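Local coordinates for uncharacterized protein (Streptococcus pneumoniae, PDB 3LFT) that probably serves as the substrate-binding component of an ABC transporter and holds a bound L-tryptophan in a pocket of the chain, at residues N63-G68 with Q249-A254; P72-L77 with A97-D102; V123-A128 with G228-V233; I271-A276 with S286-A291. One frame throughout, in Å; residues are numbered along the deposited sequence.

Interaction 1. Residues N63-G68 with Q249-A254; sequences NDLVVG and QVLKGA
Leu65 reaches the last turn of helix 236-251 and touches Val250 and Leu251. Its CB lies too far back to meet either residue. The first torsion (chi1 57°) puts CG between the backbone N and the carbonyl carbon, from where one branch, CD2, reaches the helix; CG itself comes within 4.2 Å of Leu251 CD2. Beyond CG the two methyls part. CD1 meets nothing of residues 249-254, whereas CD2 settles at the junction of two helix side chains, with Leu65 CD2 3.8 Å from Val250 CG1 and also 3.8 Å from Leu251 CD2. The two leucine side chains cross at about a right angle.

Leu251 CD2 is shared. Besides Leu65 it covers the base of the Asp64 side chain, the distance from Leu251 CD2 to Asp64 CB being 3.7 Å. The carboxylate is used elsewhere: Asp64 OD2 accepts a hydrogen bond from the backbone N of Lys4 on neighbouring strand 3-9, so the methyl merely lies alongside it. Just past the contact the helix is closed by a Schellman motif: Gly253, at positive phi (118°), gives its N to Val250 O at 2.9 Å, and Ala254 N donates to Gln249 O, also at 2.9 Å.

Ile247, one turn earlier on the helix, and Ile5 and Ile87 on the flanking strands also touch Leu65, which places it in the layer between this helix and the six-stranded parallel sheet. Methyl-on-methyl packing joins the two parts, while the one acidic group at its margin is bound to the sheet and not to the helix.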
loop_
_atom_site.group_PDB
_atom_site.type_symbol
_atom_site.label_atom_id
_atom_site.label_comp_id
_atom_site.label_asym_id
_atom_site.label_seq_id
_atom_site.Cartn_x
_atom_site.Cartn_y
_atom_site.Cartn_z
ATOM N N ASN A 63 21.647 -4.229 14.589
ATOM C CA ASN A 63 20.549 -5.058 14.109
ATOM C C ASN A 63 21.060 -6.098 13.129
ATOM O O ASN A 63 21.992 -5.826 12.355
ATOM C CB ASN A 63 19.482 -4.173 13.466
ATOM C CG ASN A 63 18.763 -3.294 14.489
ATOM O OD1 ASN A 63 18.648 -2.062 14.335
ATOM N ND2 ASN A 63 18.333 -3.910 15.560
ATOM N N ASP A 64 20.459 -7.290 13.176
ATOM C CA ASP A 64 20.780 -8.361 12.225
ATOM C C ASP A 64 20.235 -8.042 10.835
ATOM O O ASP A 64 20.759 -8.509 9.822
ATOM C CB ASP A 64 20.145 -9.678 12.662
ATOM C CG ASP A 64 20.691 -10.195 13.962
ATOM O OD1 ASP A 64 21.902 -10.053 14.216
ATOM O OD2 ASP A 64 19.891 -10.791 14.706
ATOM N N LEU A 65 19.117 -7.318 10.802
ATOM C CA LEU A 65 18.487 -6.869 9.554
ATOM C C LEU A 65 17.545 -5.735 9.902
ATOM O O LEU A 65 17.240 -5.503 11.081
ATOM C CB LEU A 65 17.736 -8.004 8.821
ATOM C CG LEU A 65 16.620 -8.760 9.563
ATOM C CD1 LEU A 65 15.305 -7.967 9.635
ATOM C CD2 LEU A 65 16.382 -10.100 8.876
ATOM N N VAL A 66 17.083 -5.020 8.876
ATOM C CA VAL A 66 16.081 -3.988 9.055
ATOM C C VAL A 66 14.900 -4.253 8.123
ATOM O O VAL A 66 15.041 -4.930 7.088
ATOM C CB VAL A 66 16.674 -2.564 8.834
ATOM C CG1 VAL A 66 17.685 -2.223 9.925
ATOM C CG2 VAL A 66 17.337 -2.475 7.480
ATOM N N VAL A 67 13.753 -3.690 8.493
ATOM C CA VAL A 67 12.485 -3.910 7.801
ATOM C C VAL A 67 11.872 -2.565 7.498
ATOM O O VAL A 67 11.745 -1.745 8.411
ATOM C CB VAL A 67 11.489 -4.708 8.697
ATOM C CG1 VAL A 67 10.200 -5.019 7.929
ATOM C CG2 VAL A 67 12.130 -6.011 9.203
ATOM N N GLY A 68 11.511 -2.330 6.242
ATOM C CA GLY A 68 10.853 -1.088 5.863
ATOM C C GLY A 68 9.419 -1.344 5.467
ATOM O O GLY A 68 9.154 -2.055 4.488
ATOM N N GLN A 249 13.405 -16.313 7.617
ATOM C CA GLN A 249 14.258 -16.983 6.640
ATOM C C GLN A 249 15.640 -16.318 6.571
ATOM O O GLN A 249 16.670 -17.013 6.469
ATOM C CB GLN A 249 13.630 -16.915 5.256
ATOM C CG GLN A 249 12.610 -17.924 4.886
ATOM C CD GLN A 249 12.295 -17.765 3.410
ATOM O OE1 GLN A 249 12.993 -18.305 2.530
ATOM N NE2 GLN A 249 11.293 -16.965 3.127
ATOM N N VAL A 250 15.665 -14.988 6.591
ATOM C CA VAL A 250 16.910 -14.241 6.498
ATOM C C VAL A 250 17.709 -14.338 7.793
ATOM O O VAL A 250 18.921 -14.544 7.749
ATOM C CB VAL A 250 16.687 -12.786 5.993
ATOM C CG1 VAL A 250 18.007 -11.997 6.015
ATOM C CG2 VAL A 250 16.101 -12.805 4.577
ATOM N N LEU A 251 17.043 -14.275 8.953
ATOM C CA LEU A 251 17.751 -14.486 10.221
ATOM C C LEU A 251 18.462 -15.830 10.210
ATOM O O LEU A 251 19.594 -15.943 10.714
ATOM C CB LEU A 251 16.807 -14.387 11.418
ATOM C CG LEU A 251 16.236 -13.003 11.693
ATOM C CD1 LEU A 251 15.167 -13.077 12.767
ATOM C CD2 LEU A 251 17.329 -12.005 12.067
ATOM N N LYS A 252 17.787 -16.832 9.631
ATOM C CA LYS A 252 18.297 -18.206 9.553
ATOM C C LYS A 252 19.296 -18.414 8.422
ATOM O O LYS A 252 19.797 -19.530 8.230
ATOM C CB LYS A 252 17.151 -19.218 9.455
ATOM C CG LYS A 252 16.304 -19.276 10.703
ATOM C CD LYS A 252 15.216 -20.336 10.580
ATOM C CE LYS A 252 14.459 -20.488 11.908
ATOM N NZ LYS A 252 15.354 -20.855 13.047
ATOM N N GLY A 253 19.620 -17.344 7.699
ATOM C CA GLY A 253 20.736 -17.408 6.742
ATOM C C GLY A 253 20.432 -17.189 5.273
ATOM O O GLY A 253 21.355 -17.181 4.446
ATOM N N ALA A 254 19.154 -17.053 4.899
ATOM C CA ALA A 254 18.846 -16.795 3.484
ATOM C C ALA A 254 19.545 -15.519 3.037
ATOM O O ALA A 254 19.603 -14.543 3.797
ATOM C CB ALA A 254 17.336 -16.677 3.262
#

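Interaction 2. Residues P72-L77 with A97-D102; sequences PAAQGL and ANLVKD
Gln75 of helix 71-80 is hydrogen-bonded to the loop at Ala97. The bond from Gln75 NE2 to Ala97 O is 3.0 Å long and nearly straight, with an N-H...O angle of 164°. The donor lies in the carbonyl plane on a lone pair of the oxygen, and that oxygen lies almost exactly in the plane of the glutamine amide, so both flat groups are well oriented. Gln75 is extended beyond CG (chi2 177°), which carries the amide out from the helix to the loop; there NE2 also rests 3.6 Å from Ala97 CB. The same nitrogen is bonded to Asp145 OD2, its strongest polar partner, at the start of helix 145-160.

Beside this bond the packing is slacker. Leu99 lays its two methyls against the helix, Leu99 CD1 standing 4.0 Å from Ala74 CB, while Leu99 CD2 approaches Ala74 O at 3.8 Å. The Gln75 and Leu99 side chains cross at about a right angle. Between Ala97 and Leu99 the loop turns outward, and the exposed Asn98 side chain leads away from the helix.

The loop lies near the ligand pocket, the Ala97 side chain being about 7 Å from the bound tryptophan. Leu99, which also touches Met88 and Ala78, joins it to strand 86-89 of the six-stranded sheet and to helix 71-80, while Asp145 ties it to a helix that follows strand 135-141 of the four-stranded sheet.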
loop_
_atom_site.group_PDB
_atom_site.type_symbol
_atom_site.label_atom_id
_atom_site.label_comp_id
_atom_site.label_asym_id
_atom_site.label_seq_id
_atom_site.Cartn_x
_atom_site.Cartn_y
_atom_site.Cartn_z
ATOM N N PRO A 72 8.608 4.218 0.850
ATOM C CA PRO A 72 9.615 5.208 1.290
ATOM C C PRO A 72 10.490 4.717 2.442
ATOM O O PRO A 72 11.651 5.126 2.545
ATOM C CB PRO A 72 8.770 6.401 1.719
ATOM C CG PRO A 72 7.508 6.257 0.875
ATOM C CD PRO A 72 7.241 4.770 0.877
ATOM N N ALA A 73 9.953 3.863 3.310
ATOM C CA ALA A 73 10.753 3.320 4.403
ATOM C C ALA A 73 11.793 2.334 3.899
ATOM O O ALA A 73 12.950 2.402 4.292
ATOM C CB ALA A 73 9.884 2.690 5.463
ATOM N N ALA A 74 11.395 1.419 3.018
ATOM C CA ALA A 74 12.349 0.480 2.451
ATOM C C ALA A 74 13.415 1.222 1.649
ATOM O O ALA A 74 14.576 0.855 1.725
ATOM C CB ALA A 74 11.638 -0.552 1.575
ATOM N N GLN A 75 13.029 2.257 0.899
ATOM C CA GLN A 75 14.000 3.051 0.144
ATOM C C GLN A 75 14.979 3.775 1.076
ATOM O O GLN A 75 16.168 3.824 0.796
ATOM C CB GLN A 75 13.307 4.035 -0.784
ATOM C CG GLN A 75 12.627 3.362 -1.990
ATOM C CD GLN A 75 11.888 4.347 -2.853
ATOM O OE1 GLN A 75 11.135 5.173 -2.350
ATOM N NE2 GLN A 75 12.039 4.228 -4.167
ATOM N N GLY A 76 14.483 4.297 2.201
ATOM C CA GLY A 76 15.393 4.938 3.154
ATOM C C GLY A 76 16.438 3.976 3.685
ATOM O O GLY A 76 17.627 4.306 3.776
ATOM N N LEU A 77 15.986 2.780 4.051
ATOM C CA LEU A 77 16.898 1.780 4.597
ATOM C C LEU A 77 17.877 1.286 3.534
ATOM O O LEU A 77 19.073 1.172 3.813
ATOM C CB LEU A 77 16.103 0.623 5.206
ATOM C CG LEU A 77 15.258 0.978 6.429
ATOM C CD1 LEU A 77 14.312 -0.170 6.725
ATOM C CD2 LEU A 77 16.107 1.258 7.661
ATOM N N ALA A 97 10.937 0.932 -7.817
ATOM C CA ALA A 97 11.471 1.645 -6.661
ATOM C C ALA A 97 12.992 1.574 -6.602
ATOM O O ALA A 97 13.603 2.174 -5.728
ATOM C CB ALA A 97 10.857 1.077 -5.370
ATOM N N ASN A 98 13.605 0.879 -7.567
ATOM C CA ASN A 98 15.061 0.660 -7.617
ATOM C C ASN A 98 15.568 -0.100 -6.385
ATOM O O ASN A 98 16.693 0.126 -5.932
ATOM C CB ASN A 98 15.814 1.998 -7.791
ATOM C CG ASN A 98 17.175 1.835 -8.447
ATOM O OD1 ASN A 98 18.104 2.629 -8.212
ATOM N ND2 ASN A 98 17.286 0.864 -9.316
ATOM N N LEU A 99 14.729 -0.997 -5.857
ATOM C CA LEU A 99 15.063 -1.782 -4.666
ATOM C C LEU A 99 15.627 -3.160 -4.989
ATOM O O LEU A 99 16.453 -3.691 -4.230
ATOM C CB LEU A 99 13.835 -1.919 -3.747
ATOM C CG LEU A 99 13.493 -0.644 -2.964
ATOM C CD1 LEU A 99 12.093 -0.727 -2.358
ATOM C CD2 LEU A 99 14.514 -0.391 -1.868
ATOM N N VAL A 100 15.178 -3.735 -6.100
ATOM C CA VAL A 100 15.647 -5.046 -6.562
ATOM C C VAL A 100 15.869 -4.966 -8.056
ATOM O O VAL A 100 15.237 -4.146 -8.729
ATOM C CB VAL A 100 14.633 -6.171 -6.256
ATOM C CG1 VAL A 100 14.260 -6.181 -4.760
ATOM C CG2 VAL A 100 13.355 -6.029 -7.104
ATOM N N LYS A 101 16.769 -5.800 -8.575
ATOM C CA LYS A 101 16.993 -5.853 -10.027
ATOM C C LYS A 101 15.838 -6.542 -10.761
ATOM O O LYS A 101 15.392 -6.082 -11.819
ATOM C CB LYS A 101 18.315 -6.541 -10.363
ATOM C CG LYS A 101 18.630 -6.514 -11.846
ATOM C CD LYS A 101 20.059 -6.887 -12.130
ATOM C CE LYS A 101 20.289 -6.918 -13.624
ATOM N NZ LYS A 101 20.094 -5.574 -14.240
ATOM N N ASP A 102 15.392 -7.672 -10.213
ATOM C CA ASP A 102 14.197 -8.363 -10.698
ATOM C C ASP A 102 13.611 -9.150 -9.525
ATOM O O ASP A 102 14.201 -9.192 -8.423
ATOM C CB ASP A 102 14.419 -9.205 -11.972
ATOM C CG ASP A 102 15.335 -10.391 -11.766
ATOM O OD1 ASP A 102 15.130 -11.188 -10.837
ATOM O OD2 ASP A 102 16.253 -10.576 -12.596
#

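Interaction 3. Residues V123-A128 with G228-V233; sequences VELIKA and GLASVV
Leu125 of helix 119-129 carries the whole contact, reaching onto strand 230-233 with a single methyl. The apolar part has two partners. Leu125 CD2 stands 3.9 Å from Ala230 CB and equally 3.9 Å from Val232 CG2, and thereby fits between two side chains, one residue apart, that start out toward the helix from the same face of the strand. With CG anti to the backbone N (chi1 -177°), the leucine projects from the helix toward the strand; its other methyl, CD1, makes no close approach to these residues.

A second kind of contact is made with the backbone. Between the two side chains runs the peptide of Ser231, and its carbonyl comes closest of all: Leu125 CD2 is 3.5 Å from Ser231 O, a van der Waals approach of a methyl to a carbonyl oxygen. The CB of Ser231 itself starts out from the far side of the strand, away from the helix.

Polar links lie to the side of the leucine. Gln122 NE2, one turn earlier on the helix, donates to Val232 O, and Ser231 forms backbone hydrogen bonds with Val270 of strand 268-271.

The axes of the helix and strand segments come within 8.5 Å and run nearly antiparallel, at 156°. This is a helix lying over a face of a small mixed sheet, at its outermost strand 230-233, next to Tyr217 of the four-stranded parallel sheet, in the second of the two alpha/beta lobes expected for a periplasmic-binding-protein fold.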
loop_
_atom_site.group_PDB
_atom_site.type_symbol
_atom_site.label_atom_id
_atom_site.label_comp_id
_atom_site.label_asym_id
_atom_site.label_seq_id
_atom_site.Cartn_x
_atom_site.Cartn_y
_atom_site.Cartn_z
ATOM N N VAL A 123 -10.831 -1.785 -12.459
ATOM C CA VAL A 123 -11.557 -1.254 -13.619
ATOM C C VAL A 123 -12.849 -2.040 -13.857
ATOM O O VAL A 123 -13.902 -1.444 -14.061
ATOM C CB VAL A 123 -10.656 -1.207 -14.876
ATOM C CG1 VAL A 123 -11.478 -0.959 -16.120
ATOM C CG2 VAL A 123 -9.606 -0.122 -14.708
ATOM N N GLU A 124 -12.767 -3.368 -13.795
ATOM C CA GLU A 124 -13.959 -4.200 -13.994
ATOM C C GLU A 124 -15.026 -3.875 -12.943
ATOM O O GLU A 124 -16.207 -3.799 -13.263
ATOM C CB GLU A 124 -13.606 -5.700 -14.024
ATOM C CG GLU A 124 -12.841 -6.115 -15.290
ATOM C CD GLU A 124 -12.054 -7.428 -15.177
ATOM O OE1 GLU A 124 -11.796 -7.928 -14.054
ATOM O OE2 GLU A 124 -11.658 -7.954 -16.241
ATOM N N LEU A 125 -14.611 -3.650 -11.701
ATOM C CA LEU A 125 -15.560 -3.322 -10.627
ATOM C C LEU A 125 -16.232 -1.971 -10.866
ATOM O O LEU A 125 -17.443 -1.818 -10.669
ATOM C CB LEU A 125 -14.856 -3.332 -9.272
ATOM C CG LEU A 125 -15.753 -3.082 -8.039
ATOM C CD1 LEU A 125 -16.870 -4.099 -7.862
ATOM C CD2 LEU A 125 -14.856 -3.045 -6.786
ATOM N N ILE A 126 -15.440 -0.985 -11.285
ATOM C CA ILE A 126 -15.996 0.326 -11.604
ATOM C C ILE A 126 -17.055 0.233 -12.710
ATOM O O ILE A 126 -18.134 0.828 -12.598
ATOM C CB ILE A 126 -14.893 1.328 -11.993
ATOM C CG1 ILE A 126 -13.991 1.596 -10.771
ATOM C CG2 ILE A 126 -15.515 2.643 -12.523
ATOM C CD1 ILE A 126 -12.661 2.299 -11.117
ATOM N N LYS A 127 -16.739 -0.511 -13.771
ATOM C CA LYS A 127 -17.666 -0.720 -14.884
ATOM C C LYS A 127 -18.947 -1.423 -14.441
ATOM O O LYS A 127 -20.028 -1.116 -14.952
ATOM C CB LYS A 127 -16.997 -1.544 -15.984
ATOM C CG LYS A 127 -15.844 -0.858 -16.684
ATOM C CD LYS A 127 -16.269 0.286 -17.597
ATOM C CE LYS A 127 -17.068 -0.216 -18.781
ATOM N NZ LYS A 127 -17.143 0.852 -19.818
ATOM N N ALA A 128 -18.832 -2.366 -13.504
ATOM C CA ALA A 128 -19.985 -3.147 -13.058
ATOM C C ALA A 128 -20.841 -2.397 -12.044
ATOM O O ALA A 128 -22.078 -2.438 -12.110
ATOM C CB ALA A 128 -19.518 -4.466 -12.475
ATOM N N GLY A 228 -15.185 5.285 1.479
ATOM C CA GLY A 228 -15.065 4.890 0.077
ATOM C C GLY A 228 -16.196 3.959 -0.314
ATOM O O GLY A 228 -16.835 3.344 0.555
ATOM N N LEU A 229 -16.466 3.858 -1.613
ATOM C CA LEU A 229 -17.511 2.994 -2.116
ATOM C C LEU A 229 -17.067 1.533 -2.170
ATOM O O LEU A 229 -17.750 0.653 -1.637
ATOM C CB LEU A 229 -17.951 3.474 -3.497
ATOM C CG LEU A 229 -18.876 2.513 -4.259
ATOM C CD1 LEU A 229 -20.186 2.304 -3.520
ATOM C CD2 LEU A 229 -19.125 2.998 -5.688
ATOM N N ALA A 230 -15.930 1.278 -2.821
ATOM C CA ALA A 230 -15.509 -0.088 -3.063
ATOM C C ALA A 230 -14.100 -0.075 -3.610
ATOM O O ALA A 230 -13.569 0.956 -4.036
ATOM C CB ALA A 230 -16.448 -0.750 -4.089
ATOM N N SER A 231 -13.468 -1.241 -3.559
ATOM C CA SER A 231 -12.193 -1.458 -4.219
ATOM C C SER A 231 -11.939 -2.953 -4.402
ATOM O O SER A 231 -12.803 -3.776 -4.089
ATOM C CB SER A 231 -11.039 -0.781 -3.464
ATOM O OG SER A 231 -9.855 -0.828 -4.250
ATOM N N VAL A 232 -10.745 -3.282 -4.888
ATOM C CA VAL A 232 -10.237 -4.663 -4.941
ATOM C C VAL A 232 -8.871 -4.600 -4.277
ATOM O O VAL A 232 -8.018 -3.808 -4.702
ATOM C CB VAL A 232 -10.149 -5.214 -6.371
ATOM C CG1 VAL A 232 -9.725 -6.668 -6.337
ATOM C CG2 VAL A 232 -11.507 -5.043 -7.087
ATOM N N VAL A 233 -8.684 -5.401 -3.227
ATOM C CA VAL A 233 -7.569 -5.184 -2.304
ATOM C C VAL A 233 -6.926 -6.479 -1.864
ATOM O O VAL A 233 -7.548 -7.535 -1.872
ATOM C CB VAL A 233 -8.028 -4.390 -1.041
ATOM C CG1 VAL A 233 -8.544 -3.003 -1.451
ATOM C CG2 VAL A 233 -9.114 -5.150 -0.278
#

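Interaction 4. Residues I271-A276 with S286-A291; sequences INKKIA and SVLKEA
Directly after Ile271, whose tip meets Val287 and Ala291, Asn272 serves as N-cap of helix 273-278, and both of its oxygens hold the first turn. Asn272 O accepts from Ala276 N at 3.0 Å. The side-chain oxygen makes the capping bond, with Ile275 N donating to Asn272 OD1 at 3.1 Å and an N-H...O angle of 165°; the donor lies well above the carbonyl plane, 51° out of it. The amide's other end is occupied too, since Asn272 ND2 donates to Val224 O, which fixes the rotation of the group.

Across the contact the meeting with helix 285-290 is apolar. In Ile271, the last residue of strand 268-271, CG1 beside the backbone N and an extended chi2 bring CD1 to the helix. The approach of Ile271 CD1 to Val287 CG1, at 3.4 Å, is tighter than ordinary van der Waals contact. The same methyl of Ile271, CD1, meets Ala291 CB at 3.8 Å. Ile283, in the loop joining the two helices, also touches Ile271 and Leu288.

This C-terminal unit is a strand, two short helices and a returning strand: strand 293-294 pairs parallel with 268-271, and backbone hydrogen bonds join Ile271 to Gln293 and Ile295. At its margin Lys273 meets Leu288. The lysine is bent at chi3 (-98°), which brings its end across the leucine methyls, leaving Lys273 CE 3.7 Å from Leu288 CD1 and Lys273 NZ 3.8 Å from Leu288 CD2.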
loop_
_atom_site.group_PDB
_atom_site.type_symbol
_atom_site.label_atom_id
_atom_site.label_comp_id
_atom_site.label_asym_id
_atom_site.label_seq_id
_atom_site.Cartn_x
_atom_site.Cartn_y
_atom_site.Cartn_z
ATOM N N ILE A 271 -16.739 -3.915 -0.485
ATOM C CA ILE A 271 -17.867 -3.078 -0.866
ATOM C C ILE A 271 -18.481 -2.455 0.372
ATOM O O ILE A 271 -18.792 -3.157 1.343
ATOM C CB ILE A 271 -18.941 -3.887 -1.614
ATOM C CG1 ILE A 271 -18.323 -4.620 -2.813
ATOM C CG2 ILE A 271 -20.121 -2.979 -2.044
ATOM C CD1 ILE A 271 -19.266 -5.510 -3.532
ATOM N N ASN A 272 -18.662 -1.137 0.335
ATOM C CA ASN A 272 -19.321 -0.432 1.426
ATOM C C ASN A 272 -20.776 -0.260 1.042
ATOM O O ASN A 272 -21.140 0.619 0.262
ATOM C CB ASN A 272 -18.643 0.914 1.688
ATOM C CG ASN A 272 -19.095 1.551 2.958
ATOM O OD1 ASN A 272 -20.282 1.518 3.313
ATOM N ND2 ASN A 272 -18.164 2.202 3.641
ATOM N N LYS A 273 -21.599 -1.144 1.605
ATOM C CA LYS A 273 -22.989 -1.267 1.212
ATOM C C LYS A 273 -23.768 0.002 1.495
ATOM O O LYS A 273 -24.541 0.461 0.637
ATOM C CB LYS A 273 -23.640 -2.472 1.904
ATOM C CG LYS A 273 -25.099 -2.667 1.546
ATOM C CD LYS A 273 -25.634 -3.955 2.131
ATOM C CE LYS A 273 -25.615 -5.040 1.091
ATOM N NZ LYS A 273 -26.654 -6.065 1.379
ATOM N N LYS A 274 -23.597 0.563 2.694
ATOM C CA LYS A 274 -24.329 1.779 3.045
ATOM C C LYS A 274 -23.903 2.964 2.189
ATOM O O LYS A 274 -24.748 3.733 1.754
ATOM C CB LYS A 274 -24.215 2.109 4.539
ATOM N N ILE A 275 -22.602 3.089 1.895
ATOM C CA ILE A 275 -22.151 4.168 1.014
ATOM C C ILE A 275 -22.772 4.008 -0.374
ATOM O O ILE A 275 -23.279 4.978 -0.951
ATOM C CB ILE A 275 -20.605 4.261 0.955
ATOM C CG1 ILE A 275 -20.044 4.746 2.301
ATOM C CG2 ILE A 275 -20.140 5.156 -0.194
ATOM C CD1 ILE A 275 -20.308 6.224 2.632
ATOM N N ALA A 276 -22.794 2.780 -0.899
ATOM C CA ALA A 276 -23.452 2.539 -2.193
ATOM C C ALA A 276 -24.895 2.977 -2.178
ATOM O O ALA A 276 -25.334 3.740 -3.054
ATOM C CB ALA A 276 -23.358 1.069 -2.602
ATOM N N SER A 286 -24.476 -10.389 -8.457
ATOM C CA SER A 286 -23.197 -11.086 -8.632
ATOM C C SER A 286 -22.038 -10.378 -7.919
ATOM O O SER A 286 -21.160 -11.025 -7.345
ATOM C CB SER A 286 -22.880 -11.285 -10.122
ATOM O OG SER A 286 -22.673 -10.049 -10.786
ATOM N N VAL A 287 -22.052 -9.048 -7.944
ATOM C CA VAL A 287 -21.043 -8.252 -7.241
ATOM C C VAL A 287 -21.133 -8.487 -5.725
ATOM O O VAL A 287 -20.127 -8.771 -5.066
ATOM C CB VAL A 287 -21.158 -6.746 -7.604
ATOM C CG1 VAL A 287 -20.264 -5.878 -6.717
ATOM C CG2 VAL A 287 -20.815 -6.531 -9.077
ATOM N N LEU A 288 -22.340 -8.410 -5.172
ATOM C CA LEU A 288 -22.496 -8.652 -3.748
ATOM C C LEU A 288 -22.088 -10.086 -3.362
ATOM O O LEU A 288 -21.435 -10.284 -2.336
ATOM C CB LEU A 288 -23.925 -8.331 -3.290
ATOM C CG LEU A 288 -24.206 -8.382 -1.779
ATOM C CD1 LEU A 288 -23.535 -7.225 -1.052
ATOM C CD2 LEU A 288 -25.713 -8.376 -1.516
ATOM N N LYS A 289 -22.457 -11.066 -4.194
ATOM C CA LYS A 289 -22.152 -12.481 -3.932
ATOM C C LYS A 289 -20.645 -12.784 -3.931
ATOM O O LYS A 289 -20.169 -13.558 -3.096
ATOM C CB LYS A 289 -22.899 -13.401 -4.916
ATOM N N GLU A 290 -19.903 -12.148 -4.837
ATOM C CA GLU A 290 -18.458 -12.385 -4.983
ATOM C C GLU A 290 -17.600 -11.542 -4.041
ATOM O O GLU A 290 -16.379 -11.679 -4.021
ATOM C CB GLU A 290 -18.016 -12.118 -6.429
ATOM N N ALA A 291 -18.232 -10.688 -3.249
ATOM C CA ALA A 291 -17.491 -9.749 -2.412
ATOM C C ALA A 291 -16.619 -10.441 -1.376
ATOM O O ALA A 291 -17.074 -11.334 -0.667
ATOM C CB ALA A 291 -18.444 -8.783 -1.745
#

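Overall arrangement
From the N terminus, strand 65-69 opens interaction 1, and helix 71-80 follows at once to open interaction 2, which closes within some thirty residues. The two touch where Leu77 CD1 packs near Val67 O. The chain then passes to the second lobe, where interaction 3 joins helix 119-129 to strand 230-233. Helix 236-251 returns to the first sheet and closes interaction 1, a long loop that encloses both interactions 2 and 3. Interaction 4 comes last, in series, back beside interaction 3: Leu229 O probably accepts a hydrogen bond from Asn272 N at 2.8 Å. None of the loops cross, and the two pairs lie on opposite sides of the chain's centre.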